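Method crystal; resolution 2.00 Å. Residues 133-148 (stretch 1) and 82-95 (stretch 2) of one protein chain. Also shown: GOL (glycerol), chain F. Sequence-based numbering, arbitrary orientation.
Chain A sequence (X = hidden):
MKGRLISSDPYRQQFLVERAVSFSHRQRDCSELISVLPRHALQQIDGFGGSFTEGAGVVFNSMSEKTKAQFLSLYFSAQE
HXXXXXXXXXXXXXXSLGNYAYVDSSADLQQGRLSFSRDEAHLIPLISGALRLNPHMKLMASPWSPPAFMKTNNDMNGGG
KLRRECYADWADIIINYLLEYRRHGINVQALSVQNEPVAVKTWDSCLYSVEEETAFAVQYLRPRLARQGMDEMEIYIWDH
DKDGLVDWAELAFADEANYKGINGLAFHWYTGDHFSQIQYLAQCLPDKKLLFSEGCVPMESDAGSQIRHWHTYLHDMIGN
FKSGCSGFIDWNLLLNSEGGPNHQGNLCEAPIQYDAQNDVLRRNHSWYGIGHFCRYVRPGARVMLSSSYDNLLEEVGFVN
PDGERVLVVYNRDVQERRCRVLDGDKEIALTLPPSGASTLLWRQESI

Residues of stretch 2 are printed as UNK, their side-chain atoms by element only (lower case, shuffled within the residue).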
# COMPACT_ATOMS: atom_id res chain seq x y z
N LEU A 133 -2.35 -37.42 -2.08
CA LEU A 133 -1.37 -36.81 -1.19
C LEU A 133 -2.03 -35.82 -0.23
O LEU A 133 -1.64 -35.72 0.93
CB LEU A 133 -0.27 -36.12 -2.00
CG LEU A 133 0.85 -37.05 -2.47
CD1 LEU A 133 0.31 -38.09 -3.44
CD2 LEU A 133 1.94 -36.23 -3.13
N ASN A 134 -3.02 -35.09 -0.72
CA ASN A 134 -3.75 -34.15 0.13
C ASN A 134 -5.24 -34.24 -0.18
O ASN A 134 -5.76 -33.51 -1.02
CB ASN A 134 -3.28 -32.71 -0.07
CG ASN A 134 -4.00 -31.74 0.85
OD1 ASN A 134 -4.72 -32.16 1.77
ND2 ASN A 134 -3.83 -30.44 0.62
N PRO A 135 -5.94 -35.15 0.51
CA PRO A 135 -7.38 -35.33 0.30
C PRO A 135 -8.24 -34.15 0.75
O PRO A 135 -9.44 -34.13 0.50
CB PRO A 135 -7.68 -36.61 1.09
CG PRO A 135 -6.72 -36.53 2.22
CD PRO A 135 -5.44 -36.09 1.54
N HIS A 136 -7.62 -33.17 1.41
CA HIS A 136 -8.36 -32.01 1.90
C HIS A 136 -8.22 -30.75 1.04
O HIS A 136 -8.63 -29.66 1.45
CB HIS A 136 -7.96 -31.71 3.34
CG HIS A 136 -8.36 -32.78 4.31
ND1 HIS A 136 -7.47 -33.39 5.16
CD2 HIS A 136 -9.56 -33.37 4.54
CE1 HIS A 136 -8.09 -34.31 5.88
NE2 HIS A 136 -9.37 -34.31 5.52
N MET A 137 -7.66 -30.90 -0.15
CA MET A 137 -7.50 -29.76 -1.06
C MET A 137 -8.86 -29.13 -1.33
O MET A 137 -9.86 -29.84 -1.47
CB MET A 137 -6.92 -30.20 -2.40
CG MET A 137 -5.48 -30.66 -2.38
SD MET A 137 -4.97 -30.99 -4.08
CE MET A 137 -4.95 -29.31 -4.74
N LYS A 138 -8.89 -27.81 -1.42
CA LYS A 138 -10.12 -27.09 -1.72
C LYS A 138 -10.07 -26.83 -3.23
O LYS A 138 -9.21 -26.08 -3.71
CB LYS A 138 -10.17 -25.77 -0.95
CG LYS A 138 -11.41 -24.93 -1.24
CD LYS A 138 -11.32 -23.56 -0.56
CE LYS A 138 -12.53 -22.71 -0.90
NZ LYS A 138 -12.44 -21.33 -0.33
N LEU A 139 -10.98 -27.44 -3.98
CA LEU A 139 -11.00 -27.31 -5.43
C LEU A 139 -12.03 -26.33 -5.97
O LEU A 139 -13.18 -26.29 -5.52
CB LEU A 139 -11.21 -28.69 -6.07
CG LEU A 139 -10.28 -29.80 -5.56
CD1 LEU A 139 -10.66 -31.13 -6.20
CD2 LEU A 139 -8.83 -29.45 -5.88
N MET A 140 -11.61 -25.55 -6.96
CA MET A 140 -12.47 -24.56 -7.60
C MET A 140 -12.60 -24.88 -9.09
O MET A 140 -11.62 -25.23 -9.74
CB MET A 140 -11.86 -23.17 -7.43
CG MET A 140 -12.65 -22.04 -8.08
SD MET A 140 -11.83 -20.46 -7.80
CE MET A 140 -12.91 -19.32 -8.67
N ALA A 141 -13.81 -24.77 -9.62
CA ALA A 141 -14.04 -25.05 -11.03
C ALA A 141 -14.61 -23.80 -11.70
O ALA A 141 -15.46 -23.12 -11.13
CB ALA A 141 -15.01 -26.22 -11.19
N SER A 142 -14.11 -23.50 -12.90
CA SER A 142 -14.54 -22.33 -13.66
C SER A 142 -14.68 -22.68 -15.14
O SER A 142 -13.88 -23.44 -15.68
CB SER A 142 -13.50 -21.20 -13.56
OG SER A 142 -13.23 -20.84 -12.22
N PRO A 143 -15.71 -22.13 -15.80
CA PRO A 143 -15.91 -22.42 -17.23
C PRO A 143 -15.25 -21.33 -18.08
O PRO A 143 -15.18 -20.18 -17.67
CB PRO A 143 -17.43 -22.38 -17.40
CG PRO A 143 -18.00 -22.18 -16.00
CD PRO A 143 -16.91 -21.50 -15.23
N TRP A 144 -14.77 -21.71 -19.25
CA TRP A 144 -14.19 -20.76 -20.18
C TRP A 144 -15.27 -20.53 -21.24
O TRP A 144 -15.34 -19.46 -21.86
CB TRP A 144 -12.92 -21.34 -20.82
CG TRP A 144 -11.63 -20.89 -20.16
CD1 TRP A 144 -10.65 -20.12 -20.73
CD2 TRP A 144 -11.17 -21.21 -18.84
NE1 TRP A 144 -9.61 -19.95 -19.84
CE2 TRP A 144 -9.90 -20.60 -18.68
CE3 TRP A 144 -11.71 -21.95 -17.77
CZ2 TRP A 144 -9.16 -20.71 -17.49
CZ3 TRP A 144 -10.96 -22.06 -16.59
CH2 TRP A 144 -9.70 -21.44 -16.47
N SER A 145 -16.13 -21.53 -21.45
CA SER A 145 -17.21 -21.39 -22.43
C SER A 145 -18.24 -22.51 -22.41
O SER A 145 -17.91 -23.68 -22.23
CB SER A 145 -16.65 -21.30 -23.85
OG SER A 145 -17.70 -21.27 -24.81
N PRO A 146 -19.53 -22.15 -22.57
CA PRO A 146 -20.61 -23.14 -22.59
C PRO A 146 -20.48 -23.84 -23.95
O PRO A 146 -19.67 -23.43 -24.78
CB PRO A 146 -21.88 -22.27 -22.54
CG PRO A 146 -21.43 -21.03 -21.82
CD PRO A 146 -20.07 -20.78 -22.45
N PRO A 147 -21.26 -24.91 -24.18
CA PRO A 147 -21.17 -25.62 -25.47
C PRO A 147 -21.48 -24.63 -26.59
O PRO A 147 -22.23 -23.68 -26.39
CB PRO A 147 -22.23 -26.70 -25.35
CG PRO A 147 -22.29 -26.96 -23.86
CD PRO A 147 -22.23 -25.56 -23.28
N ALA A 148 -20.91 -24.86 -27.78
CA ALA A 148 -21.12 -23.98 -28.91
C ALA A 148 -22.58 -23.68 -29.25
O ALA A 148 -22.95 -22.51 -29.42
CB ALA A 148 -20.42 -24.53 -30.15
N UNK A 82 2.99 -28.55 -0.35
CA UNK A 82 1.72 -28.67 0.37
C UNK A 82 0.58 -27.85 -0.23
O UNK A 82 -0.13 -27.15 0.50
n UNK A 82 0.30 -27.37 3.37
c UNK A 82 1.95 -28.25 1.83
o UNK A 82 0.18 -29.54 2.77
c UNK A 82 0.73 -28.44 2.70
N UNK A 83 0.39 -27.93 -1.54
CA UNK A 83 -0.69 -27.19 -2.19
C UNK A 83 -2.03 -27.54 -1.55
O UNK A 83 -2.35 -28.72 -1.38
c UNK A 83 -0.72 -27.47 -3.69
c UNK A 83 0.75 -25.63 -6.70
c UNK A 83 0.11 -26.51 -4.53
c UNK A 83 0.02 -26.53 -5.92
c UNK A 83 1.58 -24.70 -6.09
o UNK A 83 2.28 -23.80 -6.87
c UNK A 83 1.70 -24.67 -4.71
c UNK A 83 0.96 -25.58 -3.94
N UNK A 84 -2.80 -26.51 -1.20
CA UNK A 84 -4.09 -26.69 -0.56
C UNK A 84 -5.27 -26.18 -1.37
O UNK A 84 -6.42 -26.35 -0.98
c UNK A 84 -4.09 -26.01 0.82
o UNK A 84 -3.70 -24.64 0.68
c UNK A 84 -3.10 -26.70 1.74
N UNK A 85 -4.98 -25.54 -2.50
CA UNK A 85 -6.02 -25.02 -3.38
C UNK A 85 -5.73 -25.46 -4.82
O UNK A 85 -4.62 -25.87 -5.14
c UNK A 85 -7.70 -23.10 -1.54
c UNK A 85 -6.04 -23.48 -3.37
c UNK A 85 -6.34 -22.70 -2.09
c UNK A 85 -6.31 -21.21 -2.41
N UNK A 86 -6.75 -25.34 -5.67
CA UNK A 86 -6.59 -25.68 -7.08
C UNK A 86 -7.77 -25.13 -7.86
O UNK A 86 -8.85 -24.89 -7.31
c UNK A 86 -6.50 -27.19 -7.27
N UNK A 87 -7.55 -24.91 -9.15
CA UNK A 87 -8.61 -24.43 -10.04
C UNK A 87 -8.55 -25.33 -11.25
O UNK A 87 -7.47 -25.78 -11.65
n UNK A 87 -10.34 -20.17 -12.18
c UNK A 87 -8.36 -22.97 -10.43
c UNK A 87 -9.41 -22.36 -11.38
n UNK A 87 -10.83 -19.01 -14.12
n UNK A 87 -8.68 -19.71 -13.73
c UNK A 87 -9.44 -20.84 -11.24
c UNK A 87 -9.95 -19.64 -13.35
N UNK A 88 -9.71 -25.63 -11.82
CA UNK A 88 -9.79 -26.49 -12.99
C UNK A 88 -10.93 -26.00 -13.88
O UNK A 88 -11.87 -25.36 -13.42
c UNK A 88 -12.47 -29.76 -9.75
s UNK A 88 -10.96 -29.70 -10.72
c UNK A 88 -11.15 -28.14 -11.58
c UNK A 88 -10.01 -27.94 -12.56
N UNK A 89 -10.85 -26.30 -15.19
CA UNK A 89 -11.87 -25.89 -16.14
C UNK A 89 -13.07 -26.81 -16.32
O UNK A 89 -12.94 -28.04 -16.29
c UNK A 89 -11.08 -25.75 -17.43
c UNK A 89 -9.67 -26.86 -15.89
c UNK A 89 -10.15 -26.93 -17.34
N UNK A 90 -14.24 -26.19 -16.50
CA UNK A 90 -15.48 -26.89 -16.76
C UNK A 90 -15.53 -26.78 -18.29
O UNK A 90 -15.82 -25.71 -18.83
c UNK A 90 -18.00 -26.84 -16.51
c UNK A 90 -16.52 -26.19 -14.58
c UNK A 90 -17.61 -25.44 -13.81
c UNK A 90 -16.69 -26.17 -16.10
N UNK A 91 -15.23 -27.89 -18.95
CA UNK A 91 -15.13 -27.98 -20.41
C UNK A 91 -13.77 -27.38 -20.79
O UNK A 91 -13.00 -26.99 -19.91
c UNK A 91 -16.29 -27.27 -21.12
c UNK A 91 -18.78 -27.50 -21.69
c UNK A 91 -17.66 -27.84 -20.72
o UNK A 91 -18.85 -26.39 -22.23
n UNK A 91 -19.69 -28.45 -21.89
N UNK A 92 -13.47 -27.30 -22.08
CA UNK A 92 -12.16 -26.81 -22.51
C UNK A 92 -11.77 -25.35 -22.27
O UNK A 92 -12.61 -24.45 -22.23
o UNK A 92 -12.99 -26.48 -24.76
c UNK A 92 -11.99 -27.12 -24.00
N UNK A 93 -10.46 -25.14 -22.11
CA UNK A 93 -9.88 -23.81 -21.96
C UNK A 93 -8.79 -23.82 -23.03
O UNK A 93 -8.67 -24.82 -23.76
s UNK A 93 -7.86 -24.60 -20.10
c UNK A 93 -9.29 -23.60 -20.55
N UNK A 94 -8.01 -22.76 -23.17
CA UNK A 94 -6.98 -22.75 -24.21
C UNK A 94 -5.93 -23.83 -24.00
O UNK A 94 -5.38 -24.37 -24.97
o UNK A 94 -6.43 -21.00 -21.99
o UNK A 94 -4.63 -20.31 -23.04
c UNK A 94 -5.75 -20.86 -23.03
c UNK A 94 -6.33 -21.36 -24.33
N UNK A 95 -5.66 -24.17 -22.75
CA UNK A 95 -4.69 -25.21 -22.47
C UNK A 95 -5.35 -26.59 -22.54
O UNK A 95 -5.50 -27.29 -21.53
c UNK A 95 -0.77 -22.18 -21.54
c UNK A 95 -1.60 -24.45 -21.55
c UNK A 95 -4.01 -24.98 -21.12
c UNK A 95 -0.55 -23.55 -21.72
c UNK A 95 -2.87 -24.01 -21.20
c UNK A 95 -3.08 -22.64 -21.01
c UNK A 95 -2.03 -21.73 -21.18
C1 GOL F . -5.06 -17.87 -20.08
O1 GOL F . -4.24 -18.89 -20.63
C2 GOL F . -6.43 -18.47 -19.70
O2 GOL F . -7.02 -19.07 -20.81
C3 GOL F . -7.45 -17.41 -19.26
O3 GOL F . -7.07 -16.67 -18.14
O HOH W 1 -9.48 -23.46 -4.82
O HOH W 2 -14.81 -24.08 -20.70

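Position 82 has two side-chain carbons, the second carrying one oxygen and one nitrogen, a short amide: Asn82. Its phi/psi of 46/47 is left-handed, a conformation asparagine tolerates well, and it barely meets stretch 1.

Position 83 carries one carbon, then a six-carbon ring bearing an oxygen, so it is Tyr83. Its ring leads away from stretch 1, while its backbone O accepts a hydrogen bond from Asn134 ND2 at 3.0 Å.

At position 84 one carbon bears an oxygen and a carbon: Thr84. Its side chain points away and its hydroxyl is bonded elsewhere in the structure; its O receives Lys138 N at 2.9 Å, almost straight at 178°.

Four carbons forked at the second make position 85 Leu85. Its CD2 lies 3.7 Å from Lys138 CB, packing against the aliphatic part of the lysine.

Position 86 has a single carbon, which identifies Ala86. Its CB lies 3.6 Å from Met137 CE and 3.5 Å from Leu139 CD2, so the small methyl fits beneath two larger side chains.

Three carbons, a nitrogen, then a carbon carrying two more nitrogens make position 87 Arg87. Its NE donates to Ser142 OG at 3.0 Å, near the guanidinium plane, while Trp144 CH2 lies over one guanidinium face, 3.4 Å from NH1. A long, flat, charged group can thus use both its edge and its face in a buried site.

Position 88 is an unbranched chain of two carbons, a sulfur and a carbon: Met88. Its flexible chain brings CE to 4.0 Å from Leu139 CB, and its CG lies 4.3 Å from Ala141 CB.

At position 89 three carbons close onto the backbone N, giving Pro89. It has no N-H to donate, but its CB packs 3.8 Å from Trp144 CZ3.

Position 90 has four carbons, forked at the first with one arm two carbons long: Ile90. CG1 lies 3.7 Å from Ala141 CB and CD1 3.9 Å from Pro143 CG; the longer arm of the side chain thus runs from Ala141 to Pro143, and an apolar residue suits this buried place.

Three carbons, the third bearing an oxygen and a nitrogen, make position 91 Gln91, whose amide reaches the Ser145 to Pro147 backbone.

Position 92, one carbon and one oxygen, is Ser92; its side chain points away, but its backbone O and that of Ile90 each lie 2.7 Å from the O of a water that accepts from Trp144 N at 2.8 Å.

One carbon and a sulfur make position 93 Cys93. Its compact CB sits over the indole face, 3.4 Å from the five-membered ring centroid of Trp144.

Position 94, two carbons with two oxygens on the second, is Asp94. A glycerol links it to Trp144: glycerol O2 donates to Asp94 OD1 at 2.3 Å, very short, and accepts from Trp144 NE1 at 2.9 Å.

Position 95 has one carbon and a six-carbon ring: Phe95, whose edge meets glycerol but not stretch 1.

The contact rests on two parallel strands whose backbones bond in alternation, with side chains of Leu139, Ala141, Ala86 and Met88 packed on one face. Beyond them, Trp144 gathers Arg87, Pro89 and Cys93.

Stretch 2, residues 82-95: NYTLARMPIQSCDF
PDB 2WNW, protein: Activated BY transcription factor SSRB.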